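Local coordinates for protein CalsepRRP (Calystegia sepium, PDB 1JY5) that resembles the RNA-cleaving T2 ribonucleases in fold but probably lacks their activity, one of the family's catalytic residues being replaced, at residues L12-T17 against S203-N208; C26-C31 against W79-C84; T38-K43 against N131-L136; A61-N66 against D97-W102. One frame throughout, in Å; residues are numbered along the deposited sequence.

Overall arrangement
Contacts 1 and 3, their centres about 10 Å apart, each have one segment on the central antiparallel sheet, in neighbouring strands 7-14 and 40-48. Contact 2 lies at the surface, about 14 Å and about 17 Å, centre to centre, from contacts 1 and 3; Tyr82 OH reaches Thr41 OG1 at 2.7 Å. Contacts 2 and 4 meet where Trp79 packs on Leu98, whereas contacts 1 and 4 do not touch. The counterparts of strand 40-48 and helix 97-106 carry the two catalytic motifs in active T2 enzymes; Lys43 probably replaces the histidine of the first, and Glu101 probably belongs to the second. Lys43 O lies 3.4 Å from Glu101 OE1, so contacts 3 and 4 adjoin this region.

Contact 1 (L12-T17 against S203-N208); sequences LTWSGT and SLPIKN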
loop_
_atom_site.group_PDB
_atom_site.type_symbol
_atom_site.label_atom_id
_atom_site.label_comp_id
_atom_site.label_asym_id
_atom_site.label_seq_id
_atom_site.Cartn_x
_atom_site.Cartn_y
_atom_site.Cartn_z
ATOM N N LEU A 12 0.717 -2.256 -0.275
ATOM C CA LEU A 12 1.584 -1.711 -1.315
ATOM C C LEU A 12 1.075 -2.138 -2.689
ATOM O O LEU A 12 0.613 -3.264 -2.869
ATOM C CB LEU A 12 3.015 -2.213 -1.107
ATOM C CG LEU A 12 3.610 -1.942 0.283
ATOM C CD1 LEU A 12 4.974 -2.605 0.400
ATOM C CD2 LEU A 12 3.716 -0.438 0.515
ATOM N N THR A 13 1.171 -1.238 -3.657
ATOM C CA THR A 13 0.701 -1.516 -5.006
ATOM C C THR A 13 1.863 -1.706 -5.974
ATOM O O THR A 13 2.818 -0.930 -5.961
ATOM C CB THR A 13 -0.162 -0.353 -5.529
ATOM O OG1 THR A 13 -1.243 -0.117 -4.620
ATOM C CG2 THR A 13 -0.717 -0.674 -6.905
ATOM N N TRP A 14 1.786 -2.739 -6.806
ATOM C CA TRP A 14 2.835 -2.967 -7.795
ATOM C C TRP A 14 2.460 -2.067 -8.973
ATOM O O TRP A 14 1.485 -2.322 -9.681
ATOM C CB TRP A 14 2.877 -4.438 -8.215
ATOM C CG TRP A 14 3.972 -4.724 -9.211
ATOM C CD1 TRP A 14 3.833 -4.892 -10.561
ATOM C CD2 TRP A 14 5.377 -4.822 -8.938
ATOM N NE1 TRP A 14 5.066 -5.090 -11.146
ATOM C CE2 TRP A 14 6.030 -5.049 -10.173
ATOM C CE3 TRP A 14 6.150 -4.737 -7.771
ATOM C CZ2 TRP A 14 7.418 -5.195 -10.272
ATOM C CZ3 TRP A 14 7.531 -4.882 -7.868
ATOM C CH2 TRP A 14 8.151 -5.108 -9.115
ATOM N N SER A 15 3.238 -1.007 -9.169
ATOM C CA SER A 15 2.965 -0.029 -10.221
ATOM C C SER A 15 2.787 -0.621 -11.617
ATOM O O SER A 15 1.953 -0.149 -12.396
ATOM C CB SER A 15 4.069 1.036 -10.258
ATOM O OG SER A 15 5.282 0.509 -10.766
ATOM N N GLY A 16 3.566 -1.650 -11.926
ATOM C CA GLY A 16 3.488 -2.275 -13.236
ATOM C C GLY A 16 2.145 -2.917 -13.531
ATOM O O GLY A 16 1.680 -2.911 -14.669
ATOM N N THR A 17 1.506 -3.461 -12.505
ATOM C CA THR A 17 0.219 -4.119 -12.688
ATOM C C THR A 17 -0.923 -3.110 -12.769
ATOM O O THR A 17 -2.007 -3.408 -13.280
ATOM C CB THR A 17 -0.038 -5.102 -11.538
ATOM O OG1 THR A 17 0.997 -6.089 -11.533
ATOM C CG2 THR A 17 -1.385 -5.786 -11.691
ATOM N N SER A 203 3.276 -12.805 -12.207
ATOM C CA SER A 203 4.265 -11.948 -12.848
ATOM C C SER A 203 4.387 -10.585 -12.185
ATOM O O SER A 203 3.509 -10.162 -11.437
ATOM C CB SER A 203 3.903 -11.754 -14.321
ATOM O OG SER A 203 2.635 -11.131 -14.446
ATOM N N LEU A 204 5.496 -9.909 -12.460
ATOM C CA LEU A 204 5.744 -8.573 -11.932
ATOM C C LEU A 204 5.987 -7.676 -13.142
ATOM O O LEU A 204 7.101 -7.210 -13.376
ATOM C CB LEU A 204 6.965 -8.581 -11.010
ATOM C CG LEU A 204 6.835 -9.432 -9.739
ATOM C CD1 LEU A 204 8.201 -9.610 -9.085
ATOM C CD2 LEU A 204 5.854 -8.764 -8.774
ATOM N N PRO A 205 4.928 -7.418 -13.926
ATOM C CA PRO A 205 4.988 -6.584 -15.131
ATOM C C PRO A 205 5.594 -5.202 -14.942
ATOM O O PRO A 205 5.545 -4.625 -13.852
ATOM C CB PRO A 205 3.527 -6.519 -15.577
ATOM C CG PRO A 205 2.776 -6.628 -14.279
ATOM C CD PRO A 205 3.530 -7.735 -13.587
ATOM N N ILE A 206 6.166 -4.681 -16.024
ATOM C CA ILE A 206 6.792 -3.364 -16.041
ATOM C C ILE A 206 5.744 -2.362 -16.521
ATOM O O ILE A 206 4.802 -2.733 -17.225
ATOM C CB ILE A 206 8.002 -3.352 -17.012
ATOM C CG1 ILE A 206 8.993 -4.449 -16.609
ATOM C CG2 ILE A 206 8.688 -1.991 -16.994
ATOM C CD1 ILE A 206 10.126 -4.657 -17.600
ATOM N N LYS A 207 5.895 -1.098 -16.134
ATOM C CA LYS A 207 4.944 -0.072 -16.554
ATOM C C LYS A 207 4.966 0.120 -18.065
ATOM O O LYS A 207 5.803 -0.452 -18.761
ATOM C CB LYS A 207 5.247 1.267 -15.872
ATOM C CG LYS A 207 4.801 1.344 -14.425
ATOM C CD LYS A 207 4.828 2.775 -13.903
ATOM C CE LYS A 207 6.241 3.288 -13.670
ATOM N NZ LYS A 207 7.010 3.504 -14.913
ATOM N N ASN A 208 4.037 0.930 -18.564
ATOM C CA ASN A 208 3.934 1.212 -19.994
ATOM C C ASN A 208 3.732 -0.080 -20.784
ATOM O O ASN A 208 4.444 -0.266 -21.795
ATOM C CB ASN A 208 5.199 1.923 -20.486
ATOM C CG ASN A 208 5.583 3.108 -19.615
ATOM O OD1 ASN A 208 4.813 4.056 -19.458
ATOM N ND2 ASN A 208 6.782 3.056 -19.044
#
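Trp14, Gly16 and Thr17 pack against Leu204 and Pro205 in a buried contact that holds the C-terminal loop over the end of strand 7-14 and the turn after it. Trp14 CG is anti to the backbone N (chi1 -179°), directed at the loop. Its NE1 donates to Pro205 O at 2.8 Å, in the carbonyl plane and on a lone pair. The bond is somewhat bent, with 152° at the hydrogen. Leu204 lies across the indole: its CD2 sits 3.9 Å from the centroid of the six-membered ring of Trp14, over the face, and its CB comes within 3.5 Å of Trp14 CZ2. Gly16 CA also approaches Pro205 O, at 3.2 Å and with a nearly straight C-H...O line (168°); a side chain at this glycine would collide with that oxygen. Thr17 OG1, which is hydrogen-bonded to Val175 O, meets Pro205 CG at 3.3 Å. The aliphatic part of Lys207 runs by Ser15 OG, which is hydrogen-bonded to Gly39 N, while its NZ bonds to Val36 O. The carbonyl oxygen of Pro205 thus receives one true hydrogen bond, from the indole N-H, with a weaker CA-H...O contact beside it, inside a buried junction.

Contact 2 (C26-C31 against W79-C84); sequences CPTNAC and WPSYSC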
loop_
_atom_site.group_PDB
_atom_site.type_symbol
_atom_site.label_atom_id
_atom_site.label_comp_id
_atom_site.label_asym_id
_atom_site.label_seq_id
_atom_site.Cartn_x
_atom_site.Cartn_y
_atom_site.Cartn_z
ATOM N N CYS A 26 -3.532 11.944 -17.388
ATOM C CA CYS A 26 -3.639 13.171 -16.604
ATOM C C CYS A 26 -2.412 13.283 -15.697
ATOM O O CYS A 26 -1.765 12.281 -15.394
ATOM C CB CYS A 26 -4.913 13.130 -15.754
ATOM S SG CYS A 26 -4.934 11.681 -14.663
ATOM N N PRO A 27 -2.077 14.505 -15.251
ATOM C CA PRO A 27 -0.919 14.724 -14.377
ATOM C C PRO A 27 -0.967 13.895 -13.098
ATOM O O PRO A 27 0.069 13.529 -12.541
ATOM C CB PRO A 27 -0.983 16.223 -14.089
ATOM C CG PRO A 27 -1.602 16.774 -15.336
ATOM C CD PRO A 27 -2.718 15.786 -15.590
ATOM N N THR A 28 -2.180 13.609 -12.638
ATOM C CA THR A 28 -2.384 12.827 -11.428
ATOM C C THR A 28 -1.979 11.370 -11.639
ATOM O O THR A 28 -1.480 10.720 -10.722
ATOM C CB THR A 28 -3.864 12.869 -10.985
ATOM O OG1 THR A 28 -4.252 14.226 -10.742
ATOM C CG2 THR A 28 -4.070 12.060 -9.715
ATOM N N ASN A 29 -2.192 10.862 -12.850
ATOM C CA ASN A 29 -1.861 9.476 -13.164
ATOM C C ASN A 29 -0.354 9.258 -13.247
ATOM O O ASN A 29 0.330 9.882 -14.059
ATOM C CB ASN A 29 -2.503 9.066 -14.488
ATOM C CG ASN A 29 -2.613 7.565 -14.634
ATOM O OD1 ASN A 29 -1.695 6.827 -14.272
ATOM N ND2 ASN A 29 -3.735 7.104 -15.173
ATOM N N ALA A 30 0.164 8.358 -12.422
ATOM C CA ALA A 30 1.597 8.087 -12.414
ATOM C C ALA A 30 2.044 7.120 -13.510
ATOM O O ALA A 30 3.237 6.883 -13.674
ATOM C CB ALA A 30 2.019 7.550 -11.044
ATOM N N CYS A 31 1.096 6.557 -14.252
ATOM C CA CYS A 31 1.440 5.618 -15.316
ATOM C C CYS A 31 2.237 6.242 -16.461
ATOM O O CYS A 31 2.890 5.532 -17.224
ATOM C CB CYS A 31 0.180 4.965 -15.885
ATOM S SG CYS A 31 -0.649 3.789 -14.773
ATOM N N TRP A 79 3.509 7.564 -3.093
ATOM C CA TRP A 79 2.099 7.321 -2.804
ATOM C C TRP A 79 1.261 7.914 -3.945
ATOM O O TRP A 79 0.292 8.629 -3.708
ATOM C CB TRP A 79 1.701 7.980 -1.481
ATOM C CG TRP A 79 0.442 7.417 -0.877
ATOM C CD1 TRP A 79 -0.662 6.976 -1.542
ATOM C CD2 TRP A 79 0.162 7.251 0.517
ATOM N NE1 TRP A 79 -1.613 6.539 -0.651
ATOM C CE2 TRP A 79 -1.134 6.697 0.621
ATOM C CE3 TRP A 79 0.882 7.513 1.689
ATOM C CZ2 TRP A 79 -1.730 6.404 1.855
ATOM C CZ3 TRP A 79 0.291 7.222 2.914
ATOM C CH2 TRP A 79 -1.005 6.671 2.985
ATOM N N PRO A 80 1.626 7.625 -5.204
ATOM C CA PRO A 80 0.861 8.170 -6.334
ATOM C C PRO A 80 -0.452 7.444 -6.612
ATOM O O PRO A 80 -0.718 6.375 -6.069
ATOM C CB PRO A 80 1.814 8.007 -7.522
ATOM C CG PRO A 80 3.156 7.723 -6.906
ATOM C CD PRO A 80 2.825 6.922 -5.688
ATOM N N SER A 81 -1.252 8.042 -7.486
ATOM C CA SER A 81 -2.516 7.469 -7.917
ATOM C C SER A 81 -2.248 6.923 -9.325
ATOM O O SER A 81 -1.412 7.471 -10.049
ATOM C CB SER A 81 -3.589 8.558 -7.972
ATOM O OG SER A 81 -4.832 8.030 -8.392
ATOM N N TYR A 82 -2.928 5.845 -9.712
ATOM C CA TYR A 82 -2.733 5.270 -11.045
ATOM C C TYR A 82 -4.008 5.319 -11.888
ATOM O O TYR A 82 -4.308 4.381 -12.631
ATOM C CB TYR A 82 -2.250 3.813 -10.956
ATOM C CG TYR A 82 -0.903 3.641 -10.296
ATOM C CD1 TYR A 82 -0.805 3.371 -8.933
ATOM C CD2 TYR A 82 0.277 3.796 -11.026
ATOM C CE1 TYR A 82 0.432 3.261 -8.308
ATOM C CE2 TYR A 82 1.524 3.691 -10.408
ATOM C CZ TYR A 82 1.591 3.424 -9.044
ATOM O OH TYR A 82 2.817 3.341 -8.417
ATOM N N SER A 83 -4.745 6.420 -11.776
ATOM C CA SER A 83 -5.991 6.595 -12.515
ATOM C C SER A 83 -6.360 8.078 -12.543
ATOM O O SER A 83 -5.862 8.859 -11.729
ATOM C CB SER A 83 -7.106 5.792 -11.838
ATOM O OG SER A 83 -8.263 5.722 -12.653
ATOM N N CYS A 84 -7.225 8.466 -13.480
ATOM C CA CYS A 84 -7.649 9.859 -13.596
ATOM C C CYS A 84 -9.032 10.132 -13.015
ATOM O O CYS A 84 -9.287 11.218 -12.491
ATOM C CB CYS A 84 -7.595 10.314 -15.062
ATOM S SG CYS A 84 -5.901 10.239 -15.714
HETATM O O HOH W 1 -0.707 10.821 -8.219
#
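The disulfide between Cys26 and Cys84 ties together two surface loops, one after helix 15-18 and the other after helix 72-78. The sulfurs are 2.0 Å apart, Cys26 SG to Cys84 SG, with a C-S-S-C torsion of -98°, the left-handed sense. At Cys26, SG lies between the backbone N and the carbonyl carbon, which turns it to its partner. The chain then makes a type I beta turn from Cys26 to Asn29, closed by Asn29 N donating to Cys26 O. Asn29 OD1 next accepts from Cys31 N at 2.8 Å, an Asx turn, while its ND2 lies 3.5 Å from Ser83 CA. Beside this, Ala30 N donates to Ser81 O at 3.0 Å. A water joins the loops as well, giving a hydrogen to Thr28 O at 2.6 Å and accepting from Ser81 N. Apolar contact comes from Ala30 CB, 3.6 Å from Pro80 CB, and from Cys31 SG, which stands at the edge of the Tyr82 ring, 3.9 Å from CD2 of Tyr82. Cys31 is itself bonded to Cys19, and Tyr82 OH bonds to Thr41. One covalent link across the interface, a second leading out of it and two consecutive turns make this a disulfide-braced loop pair, consistent with a probably secreted protein of the T2 ribonuclease family with several disulfides.

Contact 3 (T38-K43 against N131-L136); sequences TGFTIK and NISEIL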
loop_
_atom_site.group_PDB
_atom_site.type_symbol
_atom_site.label_atom_id
_atom_site.label_comp_id
_atom_site.label_asym_id
_atom_site.label_seq_id
_atom_site.Cartn_x
_atom_site.Cartn_y
_atom_site.Cartn_z
ATOM N N THR A 38 9.689 0.629 -12.256
ATOM C CA THR A 38 8.550 -0.142 -11.802
ATOM C C THR A 38 8.847 -0.713 -10.419
ATOM O O THR A 38 9.962 -1.148 -10.146
ATOM C CB THR A 38 8.254 -1.279 -12.790
ATOM O OG1 THR A 38 8.004 -0.720 -14.086
ATOM C CG2 THR A 38 7.038 -2.079 -12.344
ATOM N N GLY A 39 7.848 -0.698 -9.540
ATOM C CA GLY A 39 8.047 -1.218 -8.198
ATOM C C GLY A 39 6.845 -0.967 -7.312
ATOM O O GLY A 39 5.799 -0.524 -7.786
ATOM N N PHE A 40 6.983 -1.245 -6.019
ATOM C CA PHE A 40 5.873 -1.034 -5.092
ATOM C C PHE A 40 5.757 0.403 -4.614
ATOM O O PHE A 40 6.758 1.037 -4.294
ATOM C CB PHE A 40 6.014 -1.924 -3.847
ATOM C CG PHE A 40 5.683 -3.365 -4.082
ATOM C CD1 PHE A 40 6.692 -4.320 -4.168
ATOM C CD2 PHE A 40 4.360 -3.769 -4.220
ATOM C CE1 PHE A 40 6.389 -5.661 -4.388
ATOM C CE2 PHE A 40 4.044 -5.108 -4.441
ATOM C CZ PHE A 40 5.062 -6.056 -4.524
ATOM N N THR A 41 4.529 0.914 -4.585
ATOM C CA THR A 41 4.263 2.249 -4.061
ATOM C C THR A 41 3.169 2.056 -3.017
ATOM O O THR A 41 2.539 0.997 -2.947
ATOM C CB THR A 41 3.767 3.267 -5.137
ATOM O OG1 THR A 41 2.592 2.763 -5.782
ATOM C CG2 THR A 41 4.856 3.542 -6.162
ATOM N N ILE A 42 2.937 3.075 -2.204
ATOM C CA ILE A 42 1.937 2.968 -1.151
ATOM C C ILE A 42 0.491 3.015 -1.619
ATOM O O ILE A 42 0.082 3.916 -2.352
ATOM C CB ILE A 42 2.123 4.082 -0.089
ATOM C CG1 ILE A 42 3.541 4.011 0.495
ATOM C CG2 ILE A 42 1.100 3.902 1.033
ATOM C CD1 ILE A 42 3.917 5.209 1.353
ATOM N N LYS A 43 -0.273 2.014 -1.209
ATOM C CA LYS A 43 -1.693 1.983 -1.500
ATOM C C LYS A 43 -2.295 2.677 -0.272
ATOM O O LYS A 43 -3.071 3.635 -0.392
ATOM C CB LYS A 43 -2.196 0.545 -1.601
ATOM C CG LYS A 43 -3.703 0.421 -1.678
ATOM C CD LYS A 43 -4.267 1.158 -2.875
ATOM C CE LYS A 43 -5.775 1.050 -2.871
ATOM N NZ LYS A 43 -6.398 1.783 -4.001
ATOM N N ASN A 131 11.731 -2.004 2.404
ATOM C CA ASN A 131 11.655 -1.922 0.955
ATOM C C ASN A 131 11.365 -3.298 0.379
ATOM O O ASN A 131 12.274 -4.109 0.187
ATOM C CB ASN A 131 12.972 -1.401 0.387
ATOM C CG ASN A 131 12.867 -1.051 -1.079
ATOM O OD1 ASN A 131 12.108 -1.673 -1.825
ATOM N ND2 ASN A 131 13.638 -0.063 -1.505
ATOM N N ILE A 132 10.096 -3.561 0.105
ATOM C CA ILE A 132 9.706 -4.850 -0.436
ATOM C C ILE A 132 10.256 -5.054 -1.842
ATOM O O ILE A 132 10.595 -6.173 -2.222
ATOM C CB ILE A 132 8.180 -4.989 -0.449
ATOM C CG1 ILE A 132 7.632 -4.706 0.956
ATOM C CG2 ILE A 132 7.784 -6.385 -0.901
ATOM C CD1 ILE A 132 8.262 -5.579 2.052
ATOM N N SER A 133 10.353 -3.973 -2.609
ATOM C CA SER A 133 10.875 -4.056 -3.971
ATOM C C SER A 133 12.327 -4.536 -3.954
ATOM O O SER A 133 12.740 -5.308 -4.817
ATOM C CB SER A 133 10.786 -2.690 -4.657
ATOM O OG SER A 133 9.437 -2.265 -4.766
ATOM N N GLU A 134 13.087 -4.078 -2.961
ATOM C CA GLU A 134 14.491 -4.453 -2.811
ATOM C C GLU A 134 14.621 -5.902 -2.350
ATOM O O GLU A 134 15.524 -6.623 -2.775
ATOM C CB GLU A 134 15.186 -3.530 -1.800
ATOM C CG GLU A 134 16.652 -3.880 -1.537
ATOM C CD GLU A 134 17.295 -3.009 -0.466
ATOM O OE1 GLU A 134 17.303 -1.770 -0.628
ATOM O OE2 GLU A 134 17.798 -3.564 0.536
ATOM N N ILE A 135 13.719 -6.326 -1.472
ATOM C CA ILE A 135 13.748 -7.694 -0.975
ATOM C C ILE A 135 13.509 -8.675 -2.121
ATOM O O ILE A 135 14.182 -9.702 -2.224
ATOM C CB ILE A 135 12.682 -7.918 0.114
ATOM C CG1 ILE A 135 13.089 -7.177 1.392
ATOM C CG2 ILE A 135 12.511 -9.410 0.383
ATOM C CD1 ILE A 135 12.053 -7.232 2.501
ATOM N N LEU A 136 12.553 -8.356 -2.985
ATOM C CA LEU A 136 12.259 -9.227 -4.115
ATOM C C LEU A 136 13.401 -9.227 -5.131
ATOM O O LEU A 136 13.814 -10.285 -5.601
ATOM C CB LEU A 136 10.955 -8.806 -4.800
ATOM C CG LEU A 136 9.661 -9.015 -4.010
ATOM C CD1 LEU A 136 8.478 -8.699 -4.911
ATOM C CD2 LEU A 136 9.573 -10.454 -3.504
#
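Phe40 has CG anti to its carbonyl carbon (chi1 -75°), and Ser133 has OG likewise anti to its own (chi1 -62°); these torsions put Phe40 CG and Ser133 OG beside each other where strand 40-48 meets the start of helix 132-137. This is alpha-on-beta packing in the T2 ribonuclease fold. The axes of strand segment 40-43 and helix segment 132-136 approach to 9.5 Å and run in broadly opposite directions. The polar link is a nearly straight hydrogen bond from Phe40 N to Ser133 OG, 2.9 Å long with 172° at the hydrogen. The same oxygen also lies at the ring edge, 3.5 Å from Phe40 CD1, so the oxygen that bonds the backbone also touches the ring rim. Farther round the rim, Phe40 CE1 receives two aliphatic branches: Leu136 CD1 comes in the plane of the ring at 3.7 Å, its side chain crossing that of Phe40 at about a right angle, and Ile132 CG2 arrives obliquely at 3.8 Å. The aromatic group is further set by Trp14, whose ring meets it edge-to-face. An alanine here would keep the backbone bond to Ser133 but would probably open a gap beside Ile132 CG2 and Leu136 CD1, leaving both without their aromatic partner. Gly39 adds a backbone touch, its CA 3.8 Å from Ser133 OG. The helix that presents these side chains is N-capped by Asn131: its OD1 accepts from Glu134 N at 2.8 Å, the donor standing well above the carbonyl plane.

Contact 4 (A61-N66 against D97-W102); sequences AKYDQN and DLAYEW. Unlike the reference sequence in segment 61-66: Gln65 (reference Glu).
Tyr63 lays its ring against helix 97-106 at Leu98 and Ala99 while Trp102 reaches back from the helix to the loop; in both, CG is anti to the backbone N (chi1 179° for Tyr63, 167° for Trp102), and the turn of each ring shows in its contacts. The Tyr63 ring is met over one face by Ala99. The methyl CB lies 3.9 Å from the Tyr63 centroid in a CH-pi contact and 3.5 Å from Tyr63 CD2, whereas Ala99 CA stands above the plane toward the rim. Leu98 takes the phenol end: its CB and CD1 each lie 3.6 Å from Tyr63 OH, its side chain meeting the tyrosine at a slant. On the opposite face of the phenol, the backbone N of Gln65 sits 4.0 Å above the plane toward the rim, so the ring lies between the helix and its own loop. Trp102 adds the polar bond: NE1 donates to Ala61 O at 2.8 Å, with the oxygen close to the indole plane and 154° at the hydrogen. Its CD1 also packs 3.9 Å from Tyr63 CB. An alanine in place of Tyr63 would retain that last touch but would probably uncover the Ala99 methyl and the Leu98 branch, opening a gap between loop and helix. Beyond the ring, Asp64 OD2 accepts from Asn66 N, an Asx turn, and also from Asn66 ND2 on its syn lone pair. The contact sits beside helix 116-129, whose Gln116 and Phe120 touch Trp102, while Ala99 also packs on Asp94 of strand 92-94.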
loop_
_atom_site.group_PDB
_atom_site.type_symbol
_atom_site.label_atom_id
_atom_site.label_comp_id
_atom_site.label_asym_id
_atom_site.label_seq_id
_atom_site.Cartn_x
_atom_site.Cartn_y
_atom_site.Cartn_z
ATOM N N ALA A 61 -9.960 15.540 11.909
ATOM C CA ALA A 61 -9.892 16.743 11.098
ATOM C C ALA A 61 -10.012 16.374 9.626
ATOM O O ALA A 61 -9.582 15.298 9.208
ATOM C CB ALA A 61 -8.565 17.473 11.355
ATOM N N LYS A 62 -10.604 17.262 8.838
ATOM C CA LYS A 62 -10.753 17.006 7.413
ATOM C C LYS A 62 -9.378 17.054 6.747
ATOM O O LYS A 62 -8.438 17.645 7.284
ATOM C CB LYS A 62 -11.682 18.053 6.785
ATOM C CG LYS A 62 -11.197 19.478 6.961
ATOM C CD LYS A 62 -12.310 20.500 6.750
ATOM C CE LYS A 62 -11.789 21.923 6.955
ATOM N NZ LYS A 62 -11.077 22.095 8.259
ATOM N N TYR A 63 -9.264 16.429 5.581
ATOM C CA TYR A 63 -8.003 16.415 4.849
ATOM C C TYR A 63 -7.503 17.838 4.645
ATOM O O TYR A 63 -8.236 18.684 4.137
ATOM C CB TYR A 63 -8.185 15.768 3.479
ATOM C CG TYR A 63 -6.910 15.764 2.672
ATOM C CD1 TYR A 63 -5.800 15.040 3.110
ATOM C CD2 TYR A 63 -6.804 16.492 1.480
ATOM C CE1 TYR A 63 -4.615 15.033 2.386
ATOM C CE2 TYR A 63 -5.617 16.494 0.740
ATOM C CZ TYR A 63 -4.528 15.758 1.203
ATOM O OH TYR A 63 -3.353 15.727 0.487
ATOM N N ASP A 64 -6.259 18.102 5.027
ATOM C CA ASP A 64 -5.686 19.439 4.874
ATOM C C ASP A 64 -4.285 19.345 4.275
ATOM O O ASP A 64 -3.308 19.116 4.991
ATOM C CB ASP A 64 -5.640 20.146 6.234
ATOM C CG ASP A 64 -4.982 21.517 6.167
ATOM O OD1 ASP A 64 -4.762 22.112 7.240
ATOM O OD2 ASP A 64 -4.692 22.001 5.053
ATOM N N GLN A 65 -4.192 19.524 2.959
ATOM C CA GLN A 65 -2.906 19.447 2.269
ATOM C C GLN A 65 -1.822 20.303 2.910
ATOM O O GLN A 65 -0.634 19.996 2.786
ATOM C CB GLN A 65 -3.065 19.829 0.788
ATOM C CG GLN A 65 -3.588 21.240 0.523
ATOM C CD GLN A 65 -2.491 22.301 0.522
ATOM O OE1 GLN A 65 -1.303 21.989 0.414
ATOM N NE2 GLN A 65 -2.894 23.566 0.624
ATOM N N ASN A 66 -2.212 21.373 3.598
ATOM C CA ASN A 66 -1.217 22.234 4.241
ATOM C C ASN A 66 -0.447 21.470 5.305
ATOM O O ASN A 66 0.753 21.670 5.483
ATOM C CB ASN A 66 -1.889 23.441 4.887
ATOM C CG ASN A 66 -2.388 24.430 3.865
ATOM O OD1 ASN A 66 -1.600 25.122 3.219
ATOM N ND2 ASN A 66 -3.702 24.495 3.699
ATOM N N ASP A 97 -5.829 10.580 -3.987
ATOM C CA ASP A 97 -5.734 9.321 -3.273
ATOM C C ASP A 97 -5.394 9.581 -1.807
ATOM O O ASP A 97 -5.794 8.819 -0.930
ATOM C CB ASP A 97 -4.694 8.399 -3.940
ATOM C CG ASP A 97 -3.271 8.956 -3.904
ATOM O OD1 ASP A 97 -3.074 10.182 -3.761
ATOM O OD2 ASP A 97 -2.332 8.151 -4.051
ATOM N N LEU A 98 -4.681 10.672 -1.542
ATOM C CA LEU A 98 -4.314 11.024 -0.174
ATOM C C LEU A 98 -5.559 11.425 0.621
ATOM O O LEU A 98 -5.747 10.976 1.749
ATOM C CB LEU A 98 -3.308 12.183 -0.168
ATOM C CG LEU A 98 -2.052 12.022 -1.038
ATOM C CD1 LEU A 98 -1.154 13.254 -0.887
ATOM C CD2 LEU A 98 -1.287 10.760 -0.624
ATOM N N ALA A 99 -6.404 12.273 0.038
ATOM C CA ALA A 99 -7.620 12.706 0.718
ATOM C C ALA A 99 -8.519 11.493 0.955
ATOM O O ALA A 99 -9.186 11.384 1.991
ATOM C CB ALA A 99 -8.353 13.755 -0.118
ATOM N N TYR A 100 -8.516 10.575 -0.006
ATOM C CA TYR A 100 -9.316 9.349 0.076
ATOM C C TYR A 100 -8.873 8.447 1.243
ATOM O O TYR A 100 -9.693 8.028 2.064
ATOM C CB TYR A 100 -9.208 8.575 -1.248
ATOM C CG TYR A 100 -9.835 7.195 -1.240
ATOM C CD1 TYR A 100 -11.157 7.001 -1.626
ATOM C CD2 TYR A 100 -9.094 6.084 -0.863
ATOM C CE1 TYR A 100 -11.722 5.726 -1.643
ATOM C CE2 TYR A 100 -9.646 4.810 -0.871
ATOM C CZ TYR A 100 -10.954 4.632 -1.261
ATOM O OH TYR A 100 -11.487 3.353 -1.278
ATOM N N GLU A 101 -7.575 8.152 1.307
ATOM C CA GLU A 101 -7.033 7.300 2.360
ATOM C C GLU A 101 -7.119 7.958 3.734
ATOM O O GLU A 101 -7.323 7.281 4.740
ATOM C CB GLU A 101 -5.580 6.926 2.044
ATOM C CG GLU A 101 -5.424 6.042 0.808
ATOM C CD GLU A 101 -6.053 4.666 0.984
ATOM O OE1 GLU A 101 -6.464 4.056 -0.028
ATOM O OE2 GLU A 101 -6.124 4.179 2.134
ATOM N N TRP A 102 -6.952 9.274 3.786
ATOM C CA TRP A 102 -7.038 9.960 5.066
ATOM C C TRP A 102 -8.456 9.864 5.617
ATOM O O TRP A 102 -8.665 9.449 6.751
ATOM C CB TRP A 102 -6.683 11.438 4.940
ATOM C CG TRP A 102 -7.087 12.164 6.172
ATOM C CD1 TRP A 102 -8.115 13.050 6.305
ATOM C CD2 TRP A 102 -6.539 11.981 7.482
ATOM N NE1 TRP A 102 -8.244 13.429 7.622
ATOM C CE2 TRP A 102 -7.288 12.786 8.364
ATOM C CE3 TRP A 102 -5.488 11.208 7.996
ATOM C CZ2 TRP A 102 -7.019 12.846 9.737
ATOM C CZ3 TRP A 102 -5.219 11.266 9.364
ATOM C CH2 TRP A 102 -5.987 12.083 10.217
#